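Local coordinates for protein mirolysin (Tannerella forsythia, PDB 6R7V) that is a zinc metallopeptidase of the pappalysin family of metzincins that probably cleaves proteins, held latent in its zymogen by a cysteine switch, at residues T125-F137 against W155-Q168. The protein carries 1 engineered substitution. Residues are numbered along the deposited sequence; the frame is centred on the assembly and turned at random. Where two conformers were deposited one is given.
Sequences TETFSMEMDNVKF and WVCNLGDDLLGYAQ
The loop 125-137 packs against the end of strand 152-157, which pairs in parallel with strands 45-55 and 182-185 in the metzincin sheet, and on 165-167, the antiparallel strand of that otherwise parallel sheet. Y166, its side chain about 7 Å from the zinc ion at the nearest atoms, fills the middle. In the conformer given, flexible, unbranched M130 lays CG over one face of its ring, 3.4 Å from the ring centroid and 4° off the normal, and SD adds a Met-aromatic contact. Y166 OH donates a hydrogen bond to D133 OD1 (2.7 Å), which sits at the ring's edge. The same oxygen takes the salt bridge from K136 NZ, which arrives from above the carboxylate plane; two donors grip OD1, and the lysine probably offsets the charge of this buried carboxylate. T179 O is a further partner of the lysine. K136, straight from CG to NZ, lays its methylenes on the W155 indole, CG 3.6 Å from the centroid of the six-membered ring. The indole N-H is used by N143 O. V135, small and branched, fits between W155 and C157, its CG2 also sitting over one face of the F128 ring. Farther along, F128 N bonds almost linearly to N158 O at 2.9 Å. The N158 side chain sets CG opposite its own N (chi1 180°), bringing its amide to the loop, where ND2 donates to E126 O at 2.8 Å, while OD1 closes an Asx turn by accepting from G160 N.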
ATOM      1  N   THR A 125      -8.372   0.722 -23.726  1.00 20.14           N
ATOM      2  CA  THR A 125      -7.028   1.129 -23.363  1.00 19.92           C
ATOM      3  C   THR A 125      -6.148  -0.113 -23.222  1.00 25.71           C
ATOM      4  O   THR A 125      -6.502  -1.035 -22.490  1.00 25.04           O
ATOM      5  CB  THR A 125      -7.087   1.961 -22.082  1.00 26.25           C
ATOM      6  OG1 THR A 125      -7.877   3.115 -22.343  1.00 27.50           O
ATOM      7  CG2 THR A 125      -5.718   2.373 -21.591  1.00 23.96           C
ATOM      8  N   GLU A 126      -5.025  -0.151 -23.944  1.00 24.42           N
ATOM      9  CA  GLU A 126      -4.120  -1.306 -23.863  1.00 25.14           C
ATOM     10  C   GLU A 126      -3.259  -1.286 -22.605  1.00 27.22           C
ATOM     11  O   GLU A 126      -3.054  -2.332 -21.983  1.00 26.47           O
ATOM     12  CB  GLU A 126      -3.222  -1.364 -25.093  1.00 26.68           C
ATOM     13  CG  GLU A 126      -3.904  -2.010 -26.286  1.00 42.63           C
ATOM     14  CD  GLU A 126      -2.957  -2.622 -27.299  1.00 73.60           C
ATOM     15  OE1 GLU A 126      -3.316  -3.676 -27.873  1.00 83.07           O
ATOM     16  OE2 GLU A 126      -1.855  -2.066 -27.513  1.00 66.68           O
ATOM     17  N   THR A 127      -2.742  -0.110 -22.246  1.00 23.66           N
ATOM     18  CA  THR A 127      -1.868   0.042 -21.092  1.00 22.13           C
ATOM     19  C   THR A 127      -2.228   1.322 -20.339  1.00 23.18           C
ATOM     20  O   THR A 127      -2.355   2.365 -20.994  1.00 23.83           O
ATOM     21  CB  THR A 127      -0.387   0.072 -21.548  1.00 29.93           C
ATOM     22  OG1 THR A 127      -0.113  -1.044 -22.395  1.00 36.91           O
ATOM     23  CG2 THR A 127       0.597   0.080 -20.374  1.00 26.58           C
ATOM     24  N   PHE A 128      -2.364   1.260 -18.995  1.00 19.59           N
ATOM     25  CA  PHE A 128      -2.704   2.439 -18.211  1.00 18.07           C
ATOM     26  C   PHE A 128      -1.450   3.123 -17.760  1.00 25.32           C
ATOM     27  O   PHE A 128      -0.407   2.484 -17.591  1.00 25.48           O
ATOM     28  CB  PHE A 128      -3.587   2.062 -17.027  1.00 18.16           C
ATOM     29  CG  PHE A 128      -4.985   1.754 -17.510  1.00 17.91           C
ATOM     30  CD1 PHE A 128      -5.340   0.463 -17.880  1.00 18.70           C
ATOM     31  CD2 PHE A 128      -5.907   2.777 -17.720  1.00 19.02           C
ATOM     32  CE1 PHE A 128      -6.608   0.193 -18.409  1.00 18.95           C
ATOM     33  CE2 PHE A 128      -7.178   2.509 -18.230  1.00 19.35           C
ATOM     34  CZ  PHE A 128      -7.538   1.213 -18.541  1.00 18.31           C
ATOM     35  N   SER A 129      -1.560   4.426 -17.553  1.00 24.24           N
ATOM     36  CA  SER A 129      -0.455   5.293 -17.189  1.00 25.01           C
ATOM     37  C   SER A 129      -0.632   5.846 -15.788  1.00 26.85           C
ATOM     38  O   SER A 129      -1.694   6.378 -15.456  1.00 24.91           O
ATOM     39  CB  SER A 129      -0.361   6.439 -18.199  1.00 29.96           C
ATOM     40  OG  SER A 129       0.246   7.611 -17.685  1.00 40.55           O
ATOM     41  N   MET A 130       0.422   5.742 -14.976  1.00 26.13           N
ATOM     42  CA  MET A 130       0.368   6.294 -13.631  0.59 26.73           C
ATOM     43  C   MET A 130       0.232   7.807 -13.702  1.00 33.54           C
ATOM     44  O   MET A 130      -0.586   8.382 -12.972  1.00 33.71           O
ATOM     45  CB  MET A 130       1.590   5.918 -12.795  0.59 29.06           C
ATOM     46  CG  MET A 130       1.568   6.611 -11.467  0.59 32.60           C
ATOM     47  SD  MET A 130       3.090   6.580 -10.544  0.59 36.40           S
ATOM     48  CE  MET A 130       4.108   7.696 -11.521  0.59 32.36           C
ATOM     49  N   GLU A 131       0.989   8.445 -14.614  1.00 34.81           N
ATOM     50  CA  GLU A 131       1.039   9.882 -14.888  1.00 36.86           C
ATOM     51  C   GLU A 131      -0.353  10.483 -15.146  1.00 40.72           C
ATOM     52  O   GLU A 131      -0.670  11.544 -14.602  1.00 41.59           O
ATOM     53  CB  GLU A 131       1.961  10.138 -16.094  1.00 38.89           C
ATOM     54  CG  GLU A 131       3.413   9.728 -15.860  1.00 52.54           C
ATOM     55  CD  GLU A 131       3.766   8.250 -15.831  1.00 71.60           C
ATOM     56  OE1 GLU A 131       3.029   7.437 -16.437  1.00 61.71           O
ATOM     57  OE2 GLU A 131       4.797   7.907 -15.207  1.00 64.39           O
ATOM     58  N   MET A 132      -1.185   9.795 -15.950  1.00 35.12           N
ATOM     59  CA  MET A 132      -2.537  10.233 -16.291  1.00 33.66           C
ATOM     60  C   MET A 132      -3.578   9.846 -15.244  1.00 32.43           C
ATOM     61  O   MET A 132      -4.636  10.486 -15.183  1.00 31.40           O
ATOM     62  CB  MET A 132      -2.969   9.616 -17.635  1.00 37.22           C
ATOM     63  CG  MET A 132      -2.170  10.101 -18.832  1.00 42.72           C
ATOM     64  SD  MET A 132      -2.657   9.270 -20.374  1.00 48.77           S
ATOM     65  CE  MET A 132      -4.351   9.895 -20.571  1.00 45.75           C
ATOM     66  N   ASP A 133      -3.331   8.749 -14.474  1.00 26.36           N
ATOM     67  CA  ASP A 133      -4.316   8.175 -13.529  1.00 24.48           C
ATOM     68  C   ASP A 133      -5.579   7.767 -14.305  1.00 24.39           C
ATOM     69  O   ASP A 133      -6.690   7.751 -13.765  1.00 22.72           O
ATOM     70  CB  ASP A 133      -4.674   9.180 -12.398  1.00 25.95           C
ATOM     71  CG  ASP A 133      -4.126   8.849 -11.027  1.00 28.40           C
ATOM     72  OD1 ASP A 133      -3.722   7.680 -10.814  1.00 24.79           O
ATOM     73  OD2 ASP A 133      -4.109   9.743 -10.174  1.00 32.25           O
ATOM     74  N   ASN A 134      -5.412   7.418 -15.590  1.00 20.04           N
ATOM     75  CA  ASN A 134      -6.561   7.125 -16.432  1.00 20.61           C
ATOM     76  C   ASN A 134      -7.358   5.877 -15.994  1.00 21.45           C
ATOM     77  O   ASN A 134      -8.549   5.778 -16.327  1.00 22.17           O
ATOM     78  CB  ASN A 134      -6.194   7.044 -17.927  1.00 20.35           C
ATOM     79  CG  ASN A 134      -4.995   6.195 -18.340  1.00 26.28           C
ATOM     80  OD1 ASN A 134      -4.123   5.828 -17.540  1.00 22.64           O
ATOM     81  ND2 ASN A 134      -4.914   5.888 -19.640  1.00 26.85           N
ATOM     82  N   VAL A 135      -6.750   4.958 -15.212  1.00 17.90           N
ATOM     83  CA  VAL A 135      -7.527   3.774 -14.789  1.00 16.31           C
ATOM     84  C   VAL A 135      -8.643   4.185 -13.800  1.00 17.99           C
ATOM     85  O   VAL A 135      -9.592   3.427 -13.576  1.00 16.44           O
ATOM     86  CB  VAL A 135      -6.586   2.680 -14.179  1.00 18.07           C
ATOM     87  CG1 VAL A 135      -6.139   3.048 -12.757  1.00 17.73           C
ATOM     88  CG2 VAL A 135      -7.264   1.308 -14.164  1.00 17.58           C
ATOM     89  N   LYS A 136      -8.513   5.384 -13.206  1.00 17.55           N
ATOM     90  CA  LYS A 136      -9.424   5.828 -12.159  1.00 16.76           C
ATOM     91  C   LYS A 136     -10.567   6.661 -12.691  1.00 21.01           C
ATOM     92  O   LYS A 136     -11.365   7.177 -11.900  1.00 21.01           O
ATOM     93  CB  LYS A 136      -8.632   6.644 -11.111  1.00 16.78           C
ATOM     94  CG  LYS A 136      -7.481   5.856 -10.521  1.00 16.63           C
ATOM     95  CD  LYS A 136      -6.749   6.676  -9.473  1.00 18.35           C
ATOM     96  CE  LYS A 136      -5.610   5.864  -8.873  1.00 17.93           C
ATOM     97  NZ  LYS A 136      -4.657   6.713  -8.097  1.00 17.33           N
ATOM     98  N   PHE A 137     -10.701   6.741 -14.018  1.00 19.81           N
ATOM     99  CA  PHE A 137     -11.746   7.546 -14.623  1.00 19.39           C
ATOM    100  C   PHE A 137     -12.466   6.802 -15.723  1.00 21.91           C
ATOM    101  O   PHE A 137     -11.863   6.432 -16.743  1.00 21.86           O
ATOM    102  CB  PHE A 137     -11.169   8.838 -15.186  1.00 20.83           C
ATOM    103  CG  PHE A 137     -10.637   9.716 -14.083  1.00 22.48           C
ATOM    104  CD1 PHE A 137      -9.269   9.892 -13.912  1.00 23.18           C
ATOM    105  CD2 PHE A 137     -11.509  10.358 -13.203  1.00 28.15           C
ATOM    106  CE1 PHE A 137      -8.781  10.706 -12.881  1.00 25.38           C
ATOM    107  CE2 PHE A 137     -11.019  11.153 -12.160  1.00 30.30           C
ATOM    108  CZ  PHE A 137      -9.662  11.344 -12.029  1.00 27.48           C
ATOM    109  N   TRP A 155      -7.573  -0.609  -7.954  1.00 13.30           N
ATOM    110  CA  TRP A 155      -7.758  -0.846  -9.384  1.00 14.10           C
ATOM    111  C   TRP A 155      -6.756  -1.882  -9.820  1.00 15.72           C
ATOM    112  O   TRP A 155      -5.597  -1.831  -9.370  1.00 15.43           O
ATOM    113  CB  TRP A 155      -7.555   0.453 -10.172  1.00 14.13           C
ATOM    114  CG  TRP A 155      -8.655   1.442 -10.032  1.00 14.15           C
ATOM    115  CD1 TRP A 155      -9.689   1.632 -10.905  1.00 16.09           C
ATOM    116  CD2 TRP A 155      -8.738   2.509  -9.070  1.00 14.00           C
ATOM    117  NE1 TRP A 155     -10.464   2.701 -10.500  1.00 14.39           N
ATOM    118  CE2 TRP A 155      -9.917   3.236  -9.352  1.00 16.47           C
ATOM    119  CE3 TRP A 155      -7.962   2.885  -7.951  1.00 15.02           C
ATOM    120  CZ2 TRP A 155     -10.290   4.367  -8.612  1.00 15.47           C
ATOM    121  CZ3 TRP A 155      -8.359   3.979  -7.195  1.00 15.65           C
ATOM    122  CH2 TRP A 155      -9.485   4.735  -7.550  1.00 15.86           C
ATOM    123  N   VAL A 156      -7.188  -2.850 -10.649  1.00 14.69           N
ATOM    124  CA  VAL A 156      -6.317  -3.893 -11.182  1.00 14.58           C
ATOM    125  C   VAL A 156      -6.325  -3.775 -12.686  1.00 15.90           C
ATOM    126  O   VAL A 156      -7.414  -3.743 -13.276  1.00 16.10           O
ATOM    127  CB  VAL A 156      -6.799  -5.277 -10.722  1.00 16.01           C
ATOM    128  CG1 VAL A 156      -5.904  -6.382 -11.284  1.00 16.91           C
ATOM    129  CG2 VAL A 156      -6.865  -5.347  -9.189  1.00 15.68           C
ATOM    130  N   CYS A 157      -5.156  -3.565 -13.308  1.00 14.04           N
ATOM    131  CA  CYS A 157      -5.112  -3.301 -14.731  1.00 14.46           C
ATOM    132  C   CYS A 157      -3.736  -3.634 -15.297  1.00 15.40           C
ATOM    133  O   CYS A 157      -2.812  -3.975 -14.533  1.00 14.84           O
ATOM    134  CB  CYS A 157      -5.440  -1.828 -14.977  1.00 15.06           C
ATOM    135  SG  CYS A 157      -4.166  -0.690 -14.374  1.00 17.48           S
ATOM    136  N   ASN A 158      -3.583  -3.427 -16.604  1.00 15.67           N
ATOM    137  CA  ASN A 158      -2.273  -3.565 -17.230  1.00 15.56           C
ATOM    138  C   ASN A 158      -1.487  -2.256 -17.080  1.00 18.78           C
ATOM    139  O   ASN A 158      -1.841  -1.265 -17.709  1.00 18.40           O
ATOM    140  CB  ASN A 158      -2.419  -3.916 -18.689  1.00 16.81           C
ATOM    141  CG  ASN A 158      -1.087  -4.058 -19.365  1.00 21.41           C
ATOM    142  OD1 ASN A 158      -0.110  -4.482 -18.733  1.00 21.15           O
ATOM    143  ND2 ASN A 158      -1.023  -3.700 -20.655  1.00 22.35           N
ATOM    144  N   LEU A 159      -0.426  -2.254 -16.238  1.00 19.20           N
ATOM    145  CA  LEU A 159       0.456  -1.102 -16.054  1.00 18.79           C
ATOM    146  C   LEU A 159       1.713  -1.218 -16.924  1.00 23.80           C
ATOM    147  O   LEU A 159       2.577  -0.349 -16.862  1.00 26.11           O
ATOM    148  CB  LEU A 159       0.839  -0.950 -14.581  1.00 18.11           C
ATOM    149  CG  LEU A 159      -0.300  -0.568 -13.645  1.00 20.11           C
ATOM    150  CD1 LEU A 159       0.184  -0.555 -12.208  1.00 19.98           C
ATOM    151  CD2 LEU A 159      -0.887   0.809 -14.030  1.00 21.39           C
ATOM    152  N   GLY A 160       1.798  -2.264 -17.734  1.00 21.74           N
ATOM    153  CA  GLY A 160       2.892  -2.436 -18.690  1.00 23.01           C
ATOM    154  C   GLY A 160       3.976  -3.396 -18.260  1.00 31.75           C
ATOM    155  O   GLY A 160       3.805  -4.138 -17.294  1.00 32.76           O
ATOM    156  N   ASP A 161       5.114  -3.367 -18.958  1.00 30.44           N
ATOM    157  CA  ASP A 161       6.224  -4.290 -18.721  1.00 33.17           C
ATOM    158  C   ASP A 161       7.044  -3.959 -17.489  1.00 39.77           C
ATOM    159  O   ASP A 161       7.756  -4.832 -16.985  1.00 42.34           O
ATOM    160  CB  ASP A 161       7.172  -4.288 -19.934  1.00 35.50           C
ATOM    161  CG  ASP A 161       6.606  -4.857 -21.227  1.00 51.01           C
ATOM    162  OD1 ASP A 161       7.333  -4.846 -22.247  1.00 52.31           O
ATOM    163  OD2 ASP A 161       5.441  -5.317 -21.219  1.00 58.60           O
ATOM    164  N   ASP A 162       6.993  -2.706 -17.033  1.00 34.50           N
ATOM    165  CA  ASP A 162       7.836  -2.260 -15.943  1.00 33.68           C
ATOM    166  C   ASP A 162       7.112  -2.167 -14.584  1.00 35.95           C
ATOM    167  O   ASP A 162       7.437  -2.939 -13.686  1.00 38.21           O
ATOM    168  CB  ASP A 162       8.487  -0.907 -16.322  1.00 35.38           C
ATOM    169  CG  ASP A 162       9.205  -0.916 -17.669  1.00 50.92           C
ATOM    170  OD1 ASP A 162       9.858  -1.936 -17.990  1.00 51.02           O
ATOM    171  OD2 ASP A 162       9.115   0.096 -18.400  1.00 59.83           O
ATOM    172  N   LEU A 163       6.133  -1.261 -14.451  1.00 26.64           N
ATOM    173  CA  LEU A 163       5.447  -0.874 -13.218  1.00 23.57           C
ATOM    174  C   LEU A 163       4.570  -1.976 -12.568  1.00 23.11           C
ATOM    175  O   LEU A 163       3.672  -2.520 -13.208  1.00 22.95           O
ATOM    176  CB  LEU A 163       4.596   0.363 -13.522  1.00 23.17           C
ATOM    177  CG  LEU A 163       3.956   1.096 -12.344  1.00 25.94           C
ATOM    178  CD1 LEU A 163       5.007   1.635 -11.395  1.00 25.13           C
ATOM    179  CD2 LEU A 163       3.111   2.254 -12.844  1.00 27.98           C
ATOM    180  N   LEU A 164       4.804  -2.251 -11.276  1.00 18.61           N
ATOM    181  CA  LEU A 164       4.012  -3.254 -10.547  1.00 16.82           C
ATOM    182  C   LEU A 164       2.788  -2.652  -9.868  1.00 17.73           C
ATOM    183  O   LEU A 164       1.785  -3.352  -9.681  1.00 16.74           O
ATOM    184  CB  LEU A 164       4.847  -3.976  -9.466  1.00 18.13           C
ATOM    185  CG  LEU A 164       6.088  -4.767  -9.919  1.00 23.73           C
ATOM    186  CD1 LEU A 164       6.695  -5.479  -8.748  1.00 24.50           C
ATOM    187  CD2 LEU A 164       5.774  -5.761 -11.004  1.00 28.82           C
ATOM    188  N   GLY A 165       2.894  -1.405  -9.428  1.00 15.99           N
ATOM    189  CA  GLY A 165       1.788  -0.782  -8.718  1.00 15.67           C
ATOM    190  C   GLY A 165       2.138   0.612  -8.264  1.00 16.81           C
ATOM    191  O   GLY A 165       3.312   1.018  -8.326  1.00 16.06           O
ATOM    192  N   TYR A 166       1.124   1.352  -7.808  1.00 15.59           N
ATOM    193  CA  TYR A 166       1.338   2.671  -7.232  1.00 15.03           C
ATOM    194  C   TYR A 166       0.174   3.036  -6.320  1.00 17.90           C
ATOM    195  O   TYR A 166      -0.935   2.515  -6.464  1.00 18.10           O
ATOM    196  CB  TYR A 166       1.581   3.747  -8.296  1.00 15.82           C
ATOM    197  CG  TYR A 166       0.398   4.116  -9.159  1.00 17.61           C
ATOM    198  CD1 TYR A 166      -0.388   5.226  -8.860  1.00 18.10           C
ATOM    199  CD2 TYR A 166       0.132   3.425 -10.341  1.00 18.37           C
ATOM    200  CE1 TYR A 166      -1.447   5.604  -9.684  1.00 18.07           C
ATOM    201  CE2 TYR A 166      -0.908   3.809 -11.181  1.00 18.47           C
ATOM    202  CZ  TYR A 166      -1.677   4.917 -10.861  1.00 19.83           C
ATOM    203  OH  TYR A 166      -2.719   5.290 -11.675  1.00 22.23           O
ATOM    204  N   ALA A 167       0.430   3.929  -5.375  1.00 14.94           N
ATOM    205  CA  ALA A 167      -0.570   4.367  -4.421  1.00 14.54           C
ATOM    206  C   ALA A 167      -0.611   5.860  -4.364  1.00 18.53           C
ATOM    207  O   ALA A 167       0.397   6.515  -4.650  1.00 22.46           O
ATOM    208  CB  ALA A 167      -0.212   3.829  -3.038  1.00 16.46           C
ATOM    209  N   GLN A 168      -1.707   6.399  -3.854  1.00 15.41           N
ATOM    210  CA  GLN A 168      -1.790   7.815  -3.583  1.00 16.35           C
ATOM    211  C   GLN A 168      -1.609   7.995  -2.066  1.00 16.89           C
ATOM    212  O   GLN A 168      -2.257   7.306  -1.284  1.00 17.40           O
ATOM    213  CB  GLN A 168      -3.121   8.422  -4.086  1.00 16.91           C
ATOM    214  CG  GLN A 168      -3.088   9.942  -3.959  1.00 17.93           C
ATOM    215  CD  GLN A 168      -4.289  10.585  -4.586  1.00 18.94           C
ATOM    216  OE1 GLN A 168      -4.388  10.670  -5.796  1.00 20.83           O
ATOM    217  NE2 GLN A 168      -5.210  11.047  -3.766  1.00 18.53           N
TER
HETATM  218  O   HOH W   1       2.270   2.332 -16.998  1.00 38.90           O
HETATM  219  O   HOH W   2      -3.807   4.781 -14.412  1.00 20.59           O
HETATM  220  O   HOH W   3      -2.997   9.425  -7.746  1.00 31.54           O
HETATM  221  O   HOH W   4      -3.037   5.057  -6.649  1.00 19.76           O